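Cytolethal distending toxin subunit B (Escherichia coli, PDB 2F1N) nicks DNA as the endonuclease subunit of a tripartite toxin and very probably damages the DNA of intoxicated cells, which arrests them at G2/M. Local coordinates at residues 32-37 against 51-56; 75-80 against 132-137; 140-145 against 165-170. One frame throughout, in Å; residues are numbered along the deposited sequence.

Interaction 1: 32-37 against 51-56; sequences SKWNIN and LAVQEA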
loop_
_atom_site.group_PDB
_atom_site.type_symbol
_atom_site.label_atom_id
_atom_site.label_comp_id
_atom_site.label_asym_id
_atom_site.label_seq_id
_atom_site.Cartn_x
_atom_site.Cartn_y
_atom_site.Cartn_z
ATOM N N SER A 32 4.673 -7.434 -17.964
ATOM C CA SER A 32 5.009 -8.692 -17.284
ATOM C C SER A 32 4.914 -8.587 -15.780
ATOM O O SER A 32 4.391 -9.478 -15.132
ATOM C CB SER A 32 6.385 -9.236 -17.693
ATOM O OG SER A 32 6.325 -9.700 -19.041
ATOM N N LYS A 33 5.419 -7.490 -15.228
ATOM C CA LYS A 33 5.357 -7.313 -13.792
ATOM C C LYS A 33 3.917 -7.331 -13.313
ATOM O O LYS A 33 3.661 -7.889 -12.246
ATOM C CB LYS A 33 6.062 -6.052 -13.352
ATOM C CG LYS A 33 7.586 -6.242 -13.349
ATOM C CD LYS A 33 8.295 -4.905 -13.228
ATOM C CE LYS A 33 9.815 -5.166 -13.131
ATOM N NZ LYS A 33 10.605 -3.947 -12.834
ATOM N N TRP A 34 2.993 -6.746 -14.085
ATOM C CA TRP A 34 1.571 -6.879 -13.727
ATOM C C TRP A 34 0.972 -8.235 -14.084
ATOM O O TRP A 34 0.451 -8.913 -13.214
ATOM C CB TRP A 34 0.735 -5.769 -14.337
ATOM C CG TRP A 34 0.832 -4.505 -13.533
ATOM C CD1 TRP A 34 1.733 -3.454 -13.703
ATOM C CD2 TRP A 34 -0.039 -4.117 -12.457
ATOM N NE1 TRP A 34 1.491 -2.479 -12.760
ATOM C CE2 TRP A 34 0.398 -2.842 -12.004
ATOM C CE3 TRP A 34 -1.111 -4.750 -11.803
ATOM C CZ2 TRP A 34 -0.205 -2.168 -10.934
ATOM C CZ3 TRP A 34 -1.768 -4.048 -10.784
ATOM C CH2 TRP A 34 -1.296 -2.783 -10.350
ATOM N N ASN A 35 1.071 -8.643 -15.369
ATOM C CA ASN A 35 0.328 -9.843 -15.829
ATOM C C ASN A 35 0.856 -11.142 -15.267
ATOM O O ASN A 35 0.086 -12.096 -15.116
ATOM C CB ASN A 35 0.215 -9.961 -17.370
ATOM C CG ASN A 35 -0.872 -11.001 -17.823
ATOM O OD1 ASN A 35 -2.008 -11.051 -17.303
ATOM N ND2 ASN A 35 -0.510 -11.840 -18.814
ATOM N N ILE A 36 2.148 -11.157 -14.932
ATOM C CA ILE A 36 2.728 -12.318 -14.246
ATOM C C ILE A 36 2.909 -12.134 -12.746
ATOM O O ILE A 36 2.285 -12.846 -11.971
ATOM C CB ILE A 36 4.065 -12.761 -14.924
ATOM C CG1 ILE A 36 3.878 -12.815 -16.434
ATOM C CG2 ILE A 36 4.537 -14.118 -14.342
ATOM C CD1 ILE A 36 2.968 -13.911 -16.894
ATOM N N ASN A 37 3.724 -11.169 -12.330
ATOM C CA ASN A 37 4.147 -11.089 -10.926
ATOM C C ASN A 37 3.068 -10.569 -9.990
ATOM O O ASN A 37 2.786 -11.191 -8.984
ATOM C CB ASN A 37 5.424 -10.292 -10.785
ATOM C CG ASN A 37 6.526 -10.831 -11.706
ATOM O OD1 ASN A 37 6.910 -12.014 -11.611
ATOM N ND2 ASN A 37 7.006 -10.003 -12.594
ATOM N N LEU A 51 -3.018 -5.644 -2.171
ATOM C CA LEU A 51 -1.632 -5.375 -2.480
ATOM C C LEU A 51 -1.422 -3.856 -2.725
ATOM O O LEU A 51 -2.064 -3.249 -3.599
ATOM C CB LEU A 51 -1.187 -6.158 -3.746
ATOM C CG LEU A 51 0.229 -5.882 -4.267
ATOM C CD1 LEU A 51 1.309 -6.337 -3.238
ATOM C CD2 LEU A 51 0.418 -6.514 -5.648
ATOM N N ALA A 52 -0.456 -3.281 -1.990
ATOM C CA ALA A 52 -0.041 -1.913 -2.215
ATOM C C ALA A 52 1.156 -1.967 -3.153
ATOM O O ALA A 52 2.091 -2.764 -2.955
ATOM C CB ALA A 52 0.352 -1.215 -0.885
ATOM N N VAL A 53 1.129 -1.112 -4.151
ATOM C CA VAL A 53 2.208 -1.088 -5.168
ATOM C C VAL A 53 2.817 0.318 -5.267
ATOM O O VAL A 53 2.074 1.349 -5.255
ATOM C CB VAL A 53 1.639 -1.505 -6.566
ATOM C CG1 VAL A 53 2.811 -1.653 -7.632
ATOM C CG2 VAL A 53 0.821 -2.804 -6.468
ATOM N N GLN A 54 4.167 0.365 -5.371
ATOM C CA GLN A 54 4.882 1.617 -5.650
ATOM C C GLN A 54 5.702 1.465 -6.959
ATOM O O GLN A 54 5.929 0.336 -7.394
ATOM C CB GLN A 54 5.827 2.027 -4.483
ATOM C CG GLN A 54 5.032 2.054 -3.114
ATOM C CD GLN A 54 4.982 0.666 -2.502
ATOM O OE1 GLN A 54 5.950 -0.109 -2.611
ATOM N NE2 GLN A 54 3.812 0.298 -1.915
ATOM N N GLU A 55 6.057 2.596 -7.571
ATOM C CA GLU A 55 6.682 2.617 -8.931
ATOM C C GLU A 55 5.891 1.676 -9.843
ATOM O O GLU A 55 6.449 0.787 -10.507
ATOM C CB GLU A 55 8.162 2.228 -8.843
ATOM C CG GLU A 55 8.905 3.163 -7.887
ATOM C CD GLU A 55 10.423 2.981 -7.886
ATOM O OE1 GLU A 55 11.023 2.586 -8.931
ATOM O OE2 GLU A 55 10.988 3.328 -6.838
ATOM N N ALA A 56 4.578 1.916 -9.905
ATOM C CA ALA A 56 3.653 0.923 -10.457
ATOM C C ALA A 56 3.630 0.897 -11.998
ATOM O O ALA A 56 3.063 -0.032 -12.591
ATOM C CB ALA A 56 2.209 1.144 -9.910
#

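Interaction 2: 75-80 against 132-137; sequences IPVREL and PLLGIR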
loop_
_atom_site.group_PDB
_atom_site.type_symbol
_atom_site.label_atom_id
_atom_site.label_comp_id
_atom_site.label_asym_id
_atom_site.label_seq_id
_atom_site.Cartn_x
_atom_site.Cartn_y
_atom_site.Cartn_z
ATOM N N ILE A 75 -5.552 15.126 -7.602
ATOM C CA ILE A 75 -4.619 14.028 -7.822
ATOM C C ILE A 75 -5.263 12.916 -8.647
ATOM O O ILE A 75 -6.299 12.398 -8.213
ATOM C CB ILE A 75 -4.133 13.482 -6.496
ATOM C CG1 ILE A 75 -3.368 14.562 -5.713
ATOM C CG2 ILE A 75 -3.256 12.187 -6.723
ATOM C CD1 ILE A 75 -3.351 14.314 -4.228
ATOM N N PRO A 76 -4.672 12.570 -9.798
ATOM C CA PRO A 76 -5.186 11.511 -10.668
ATOM C C PRO A 76 -5.399 10.210 -9.918
ATOM O O PRO A 76 -4.477 9.711 -9.273
ATOM C CB PRO A 76 -4.068 11.335 -11.693
ATOM C CG PRO A 76 -3.496 12.717 -11.797
ATOM C CD PRO A 76 -3.489 13.231 -10.417
ATOM N N VAL A 77 -6.614 9.683 -9.982
ATOM C CA VAL A 77 -6.899 8.370 -9.430
ATOM C C VAL A 77 -8.057 7.729 -10.209
ATOM O O VAL A 77 -9.051 8.387 -10.502
ATOM C CB VAL A 77 -7.203 8.388 -7.910
ATOM C CG1 VAL A 77 -7.414 6.929 -7.340
ATOM C CG2 VAL A 77 -6.086 9.111 -7.136
ATOM N N ARG A 78 -7.924 6.442 -10.539
ATOM C CA ARG A 78 -8.941 5.730 -11.319
ATOM C C ARG A 78 -9.188 4.381 -10.709
ATOM O O ARG A 78 -8.254 3.726 -10.255
ATOM C CB ARG A 78 -8.474 5.462 -12.807
ATOM C CG ARG A 78 -8.331 6.678 -13.695
ATOM C CD ARG A 78 -7.370 6.389 -14.876
ATOM N NE ARG A 78 -8.149 5.855 -15.972
ATOM C CZ ARG A 78 -7.666 5.146 -16.993
ATOM N NH1 ARG A 78 -6.385 4.824 -17.049
ATOM N NH2 ARG A 78 -8.492 4.761 -17.963
ATOM N N GLU A 79 -10.445 3.926 -10.737
ATOM C CA GLU A 79 -10.774 2.546 -10.370
ATOM C C GLU A 79 -10.879 1.736 -11.644
ATOM O O GLU A 79 -11.603 2.130 -12.558
ATOM C CB GLU A 79 -12.143 2.502 -9.678
ATOM C CG GLU A 79 -12.617 1.092 -9.351
ATOM C CD GLU A 79 -13.980 1.159 -8.705
ATOM O OE1 GLU A 79 -15.002 1.415 -9.398
ATOM O OE2 GLU A 79 -14.011 1.034 -7.467
ATOM N N LEU A 80 -10.168 0.598 -11.692
ATOM C CA LEU A 80 -10.229 -0.324 -12.823
ATOM C C LEU A 80 -10.672 -1.717 -12.383
ATOM O O LEU A 80 -10.354 -2.142 -11.269
ATOM C CB LEU A 80 -8.850 -0.411 -13.544
ATOM C CG LEU A 80 -7.952 0.845 -13.498
ATOM C CD1 LEU A 80 -6.470 0.467 -13.792
ATOM C CD2 LEU A 80 -8.434 1.883 -14.500
ATOM N N PRO A 132 1.680 11.485 -3.267
ATOM C CA PRO A 132 0.446 11.502 -2.464
ATOM C C PRO A 132 0.299 10.208 -1.702
ATOM O O PRO A 132 1.112 9.290 -1.850
ATOM C CB PRO A 132 -0.669 11.620 -3.534
ATOM C CG PRO A 132 -0.107 10.878 -4.725
ATOM C CD PRO A 132 1.403 11.192 -4.692
ATOM N N LEU A 133 -0.740 10.138 -0.857
ATOM C CA LEU A 133 -1.190 8.887 -0.234
ATOM C C LEU A 133 -2.465 8.405 -0.901
ATOM O O LEU A 133 -3.377 9.159 -1.008
ATOM C CB LEU A 133 -1.474 9.138 1.259
ATOM C CG LEU A 133 -0.146 9.221 2.020
ATOM C CD1 LEU A 133 -0.341 9.867 3.397
ATOM C CD2 LEU A 133 0.516 7.845 2.153
ATOM N N LEU A 134 -2.507 7.156 -1.344
ATOM C CA LEU A 134 -3.719 6.633 -1.970
ATOM C C LEU A 134 -4.200 5.547 -1.038
ATOM O O LEU A 134 -3.411 4.698 -0.662
ATOM C CB LEU A 134 -3.378 6.072 -3.348
ATOM C CG LEU A 134 -4.374 5.117 -4.044
ATOM C CD1 LEU A 134 -5.633 5.914 -4.397
ATOM C CD2 LEU A 134 -3.708 4.487 -5.307
ATOM N N GLY A 135 -5.485 5.574 -0.685
ATOM C CA GLY A 135 -6.005 4.563 0.238
ATOM C C GLY A 135 -7.401 4.088 -0.162
ATOM O O GLY A 135 -8.116 4.799 -0.881
ATOM N N ILE A 136 -7.786 2.887 0.319
ATOM C CA ILE A 136 -9.172 2.431 0.165
ATOM C C ILE A 136 -9.705 2.004 1.542
ATOM O O ILE A 136 -8.951 1.553 2.393
ATOM C CB ILE A 136 -9.303 1.251 -0.834
ATOM C CG1 ILE A 136 -8.534 0.022 -0.360
ATOM C CG2 ILE A 136 -8.778 1.741 -2.258
ATOM C CD1 ILE A 136 -8.695 -1.185 -1.271
ATOM N N ARG A 137 -11.007 2.113 1.711
ATOM C CA ARG A 137 -11.673 1.593 2.911
ATOM C C ARG A 137 -12.510 0.394 2.490
ATOM O O ARG A 137 -13.227 0.469 1.475
ATOM C CB ARG A 137 -12.581 2.679 3.523
ATOM C CG ARG A 137 -13.288 2.163 4.836
ATOM C CD ARG A 137 -14.201 3.205 5.467
ATOM N NE ARG A 137 -15.260 3.654 4.548
ATOM C CZ ARG A 137 -16.396 2.969 4.295
ATOM N NH1 ARG A 137 -16.612 1.777 4.855
ATOM N NH2 ARG A 137 -17.295 3.457 3.433
#

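Interaction 3: 140-145 against 165-170; sequences NDAFFT and NFFRDS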
loop_
_atom_site.group_PDB
_atom_site.type_symbol
_atom_site.label_atom_id
_atom_site.label_comp_id
_atom_site.label_asym_id
_atom_site.label_seq_id
_atom_site.Cartn_x
_atom_site.Cartn_y
_atom_site.Cartn_z
ATOM N N ASN A 140 -14.622 -1.531 8.066
ATOM C CA ASN A 140 -14.063 -0.724 9.129
ATOM C C ASN A 140 -12.540 -0.561 9.071
ATOM O O ASN A 140 -11.944 -0.110 10.038
ATOM C CB ASN A 140 -14.415 -1.439 10.432
ATOM C CG ASN A 140 -14.354 -0.547 11.595
ATOM O OD1 ASN A 140 -15.097 0.449 11.673
ATOM N ND2 ASN A 140 -13.485 -0.902 12.562
ATOM N N ASP A 141 -11.936 -0.932 7.930
ATOM C CA ASP A 141 -10.485 -0.943 7.779
ATOM C C ASP A 141 -10.081 -0.125 6.547
ATOM O O ASP A 141 -10.794 -0.135 5.554
ATOM C CB ASP A 141 -10.051 -2.375 7.554
ATOM C CG ASP A 141 -10.422 -3.277 8.711
ATOM O OD1 ASP A 141 -10.033 -2.973 9.831
ATOM O OD2 ASP A 141 -11.075 -4.310 8.572
ATOM N N ALA A 142 -8.961 0.582 6.652
ATOM C CA ALA A 142 -8.476 1.381 5.544
ATOM C C ALA A 142 -7.048 0.949 5.239
ATOM O O ALA A 142 -6.235 0.704 6.145
ATOM C CB ALA A 142 -8.536 2.870 5.930
ATOM N N PHE A 143 -6.698 0.937 3.937
ATOM C CA PHE A 143 -5.365 0.505 3.561
ATOM C C PHE A 143 -4.801 1.531 2.584
ATOM O O PHE A 143 -5.517 1.935 1.676
ATOM C CB PHE A 143 -5.485 -0.834 2.835
ATOM C CG PHE A 143 -6.081 -1.911 3.698
ATOM C CD1 PHE A 143 -5.258 -2.671 4.536
ATOM C CD2 PHE A 143 -7.452 -2.130 3.695
ATOM C CE1 PHE A 143 -5.812 -3.680 5.367
ATOM C CE2 PHE A 143 -8.020 -3.137 4.522
ATOM C CZ PHE A 143 -7.183 -3.893 5.327
ATOM N N PHE A 144 -3.555 1.972 2.841
ATOM C CA PHE A 144 -2.874 2.970 1.998
ATOM C C PHE A 144 -1.636 2.387 1.372
ATOM O O PHE A 144 -0.991 1.500 1.935
ATOM C CB PHE A 144 -2.443 4.198 2.813
ATOM C CG PHE A 144 -3.611 5.055 3.282
ATOM C CD1 PHE A 144 -4.417 4.631 4.322
ATOM C CD2 PHE A 144 -3.960 6.200 2.580
ATOM C CE1 PHE A 144 -5.540 5.425 4.756
ATOM C CE2 PHE A 144 -5.043 6.992 2.973
ATOM C CZ PHE A 144 -5.856 6.594 4.045
ATOM N N THR A 145 -1.340 2.872 0.162
ATOM C CA THR A 145 0.006 2.696 -0.384
ATOM C C THR A 145 0.843 3.998 -0.303
ATOM O O THR A 145 0.325 5.080 -0.545
ATOM C CB THR A 145 -0.083 2.141 -1.825
ATOM O OG1 THR A 145 1.264 1.975 -2.356
ATOM C CG2 THR A 145 -0.807 3.149 -2.802
ATOM N N ASN A 165 -3.823 11.954 11.334
ATOM C CA ASN A 165 -4.647 13.177 11.462
ATOM C C ASN A 165 -5.902 13.192 10.586
ATOM O O ASN A 165 -6.942 13.785 10.971
ATOM C CB ASN A 165 -3.799 14.446 11.294
ATOM C CG ASN A 165 -2.901 14.706 12.510
ATOM O OD1 ASN A 165 -3.387 14.892 13.633
ATOM N ND2 ASN A 165 -1.610 14.735 12.300
ATOM N N PHE A 166 -5.808 12.608 9.380
ATOM C CA PHE A 166 -6.948 12.521 8.486
ATOM C C PHE A 166 -8.149 11.839 9.177
ATOM O O PHE A 166 -9.277 12.387 9.196
ATOM C CB PHE A 166 -6.560 11.766 7.202
ATOM C CG PHE A 166 -7.723 11.474 6.289
ATOM C CD1 PHE A 166 -8.439 12.505 5.677
ATOM C CD2 PHE A 166 -8.132 10.148 6.077
ATOM C CE1 PHE A 166 -9.534 12.236 4.832
ATOM C CE2 PHE A 166 -9.201 9.868 5.217
ATOM C CZ PHE A 166 -9.924 10.929 4.611
ATOM N N PHE A 167 -7.906 10.677 9.774
ATOM C CA PHE A 167 -8.971 9.966 10.462
ATOM C C PHE A 167 -9.358 10.681 11.760
ATOM O O PHE A 167 -10.528 10.833 12.016
ATOM C CB PHE A 167 -8.589 8.500 10.719
ATOM C CG PHE A 167 -8.516 7.723 9.478
ATOM C CD1 PHE A 167 -9.678 7.570 8.684
ATOM C CD2 PHE A 167 -7.287 7.293 8.984
ATOM C CE1 PHE A 167 -9.633 6.914 7.478
ATOM C CE2 PHE A 167 -7.228 6.659 7.743
ATOM C CZ PHE A 167 -8.380 6.475 6.993
ATOM N N ARG A 168 -8.386 11.170 12.535
ATOM C CA ARG A 168 -8.729 11.888 13.794
ATOM C C ARG A 168 -9.668 13.064 13.562
ATOM O O ARG A 168 -10.581 13.328 14.384
ATOM C CB ARG A 168 -7.427 12.426 14.488
ATOM C CG ARG A 168 -7.680 12.890 15.955
ATOM C CD ARG A 168 -6.452 12.821 16.792
ATOM N NE ARG A 168 -6.666 13.408 18.117
ATOM C CZ ARG A 168 -6.664 14.717 18.407
ATOM N NH1 ARG A 168 -6.504 15.648 17.478
ATOM N NH2 ARG A 168 -6.864 15.097 19.661
ATOM N N ASP A 169 -9.465 13.769 12.453
ATOM C CA ASP A 169 -10.215 14.983 12.179
ATOM C C ASP A 169 -11.576 14.717 11.526
ATOM O O ASP A 169 -12.318 15.669 11.268
ATOM C CB ASP A 169 -9.409 15.848 11.224
ATOM C CG ASP A 169 -8.217 16.515 11.903
ATOM O OD1 ASP A 169 -8.095 16.448 13.156
ATOM O OD2 ASP A 169 -7.356 17.080 11.212
ATOM N N SER A 170 -11.893 13.450 11.232
ATOM C CA SER A 170 -13.172 13.149 10.576
ATOM C C SER A 170 -14.328 13.609 11.455
ATOM O O SER A 170 -14.262 13.497 12.666
ATOM C CB SER A 170 -13.353 11.663 10.302
ATOM O OG SER A 170 -12.243 11.081 9.616
#

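Interaction 1: 32-37 against 51-56
At the pyrrole edge of the Trp34 indole, in the plane of the ring, sits the backbone O of Ala56, while the methyl of Ala56 and a branch of Val53 pack against the benzene half of the ring. NE1 of Trp34 donates to Ala56 O at 2.9 Å, and the bond is close to straight, with an N-H...O angle of 175°. NE1 lies in the plane of the Ala56 carbonyl, with a C=O...N angle of 155°, so the N-H points straight at an in-plane acceptor, which helps to set the rotation of the ring. CG of Trp34 stands anti to its own carbonyl carbon (chi1 -81°), which carries the indole off the helix toward Ala56, past the corner that the chain turns at Gln54 and Glu55. Helix 31-42 is the connection of a beta-alpha-beta unit that runs from strand 18-25 to strand 50-56, and Trp34 ties it back to the second of these parallel strands. Beside the hydrogen bond, CZ2 of Trp34 rests 4.2 Å from CB of Ala56. Farther along, CH2 approaches CG2 of Val53 obliquely at 4.4 Å. Ala110 and Val112 of strand 109-113, with Pro60 from a loop, also touch the buried indole.

Interaction 2: 75-80 against 132-137
Ile75 reaches from its loop onto the ring of Pro132, and two residues on Val77 meets Leu134. From CB of Ile75, which is directed at the other segment, the side chain splits into two branches that both find the proline. The short one, CG2, touches the ring at two places, 4.0 Å from CG of Pro132 and 4.1 Å from its CB. The longer branch leaves through CG1, which stands anti to the carbonyl carbon of Ile75 (chi1 -62°), and ends in CD1, 3.9 Å from CB of Pro132. The two methyls therefore converge on one carbon, CB of Pro132, while CG2 alone extends the contact to CG. The Val77 pair is simpler and closer. CG1 of Val77, anti to its backbone N (chi1 -176°), lies 3.6 Å from CD1 of Leu134, and this methyl pair carries that half of the contact. Val122 of strand 119-123 touches both Ile75 and Val77, and Ser98 of strand 92-98 touches Val77 and Leu134. All the cross-contacts are apolar. They join the approach to strand 78-83, in one sheet, to the start of strand 133-138, in the other, and such side-chain packing between two facing sheets is characteristic of the beta sandwich of the DNase I-like fold.

Interaction 3: 140-145 against 165-170
With CG anti to the carbonyl carbon in both residues, at chi1 -70° for Phe144 and -69° for Phe167, the two phenyl rings are sent toward each other from opposite directions, one off strand 141-147 and the other off helix 156-168. CE1 of Phe144 comes at the edge of the Phe167 ring, near its plane, and lies 3.6 Å from CE2 of Phe167, while CZ of Phe144 is 3.9 Å from CZ of Phe167. The outer carbons of both rings thus do the touching. Two residues before Phe144, Ala142 turns its methyl the same way, and CB of Ala142 comes within 3.8 Å of CZ of Phe167. The tip of one helix phenylalanine therefore touches both strand side chains.

On the helix itself, the neighbouring Phe166 places CD2 over the centre of the Phe167 ring, 3.7 Å above its plane. Phe121 of strand 119-123 meets Phe166 and Phe167 edge-to-face, and Trp180 lies against Phe167 with the planes nearly parallel, so the buried ring belongs to a larger aromatic cluster. Where helix 156-168 ends, the carbonyl of Phe167 is held twice: N of Ser170 donates to Phe167 O at 3.1 Å and OG of Ser170 to the same oxygen at 3.0 Å. Both reach it from one face of the carbonyl plane, the hydroxyl tilted 27° out of it, and both close the turn after the last helical residues. Through this contact, helix 156-168 packs on strand 141-147 of the six-stranded sheet, an outer helix covering a sheet of the sandwich as in the DNase I-like fold.

In the fold
The three contacts follow one another along the chain, each closing before the next opens. Interaction 1 fixes helix 31-42 to strand 50-56 of the eight-stranded sheet, interaction 2 bridges from that sheet to the six-stranded one, and interaction 3 seats helix 156-168 on the latter. Interactions 1 and 2, centres about 16 Å apart, do not touch. The centres of interactions 2 and 3 are about 13 Å apart, and their strands 133-138 and 141-147 are antiparallel neighbours, with Thr145 N bonded to Leu134 O. The centres of interactions 1 and 3 are about 24 Å apart, yet Thr145 OG1 hydrogen-bonds Val53 O across the sheets. Together they link both sandwich layers and two outer helices.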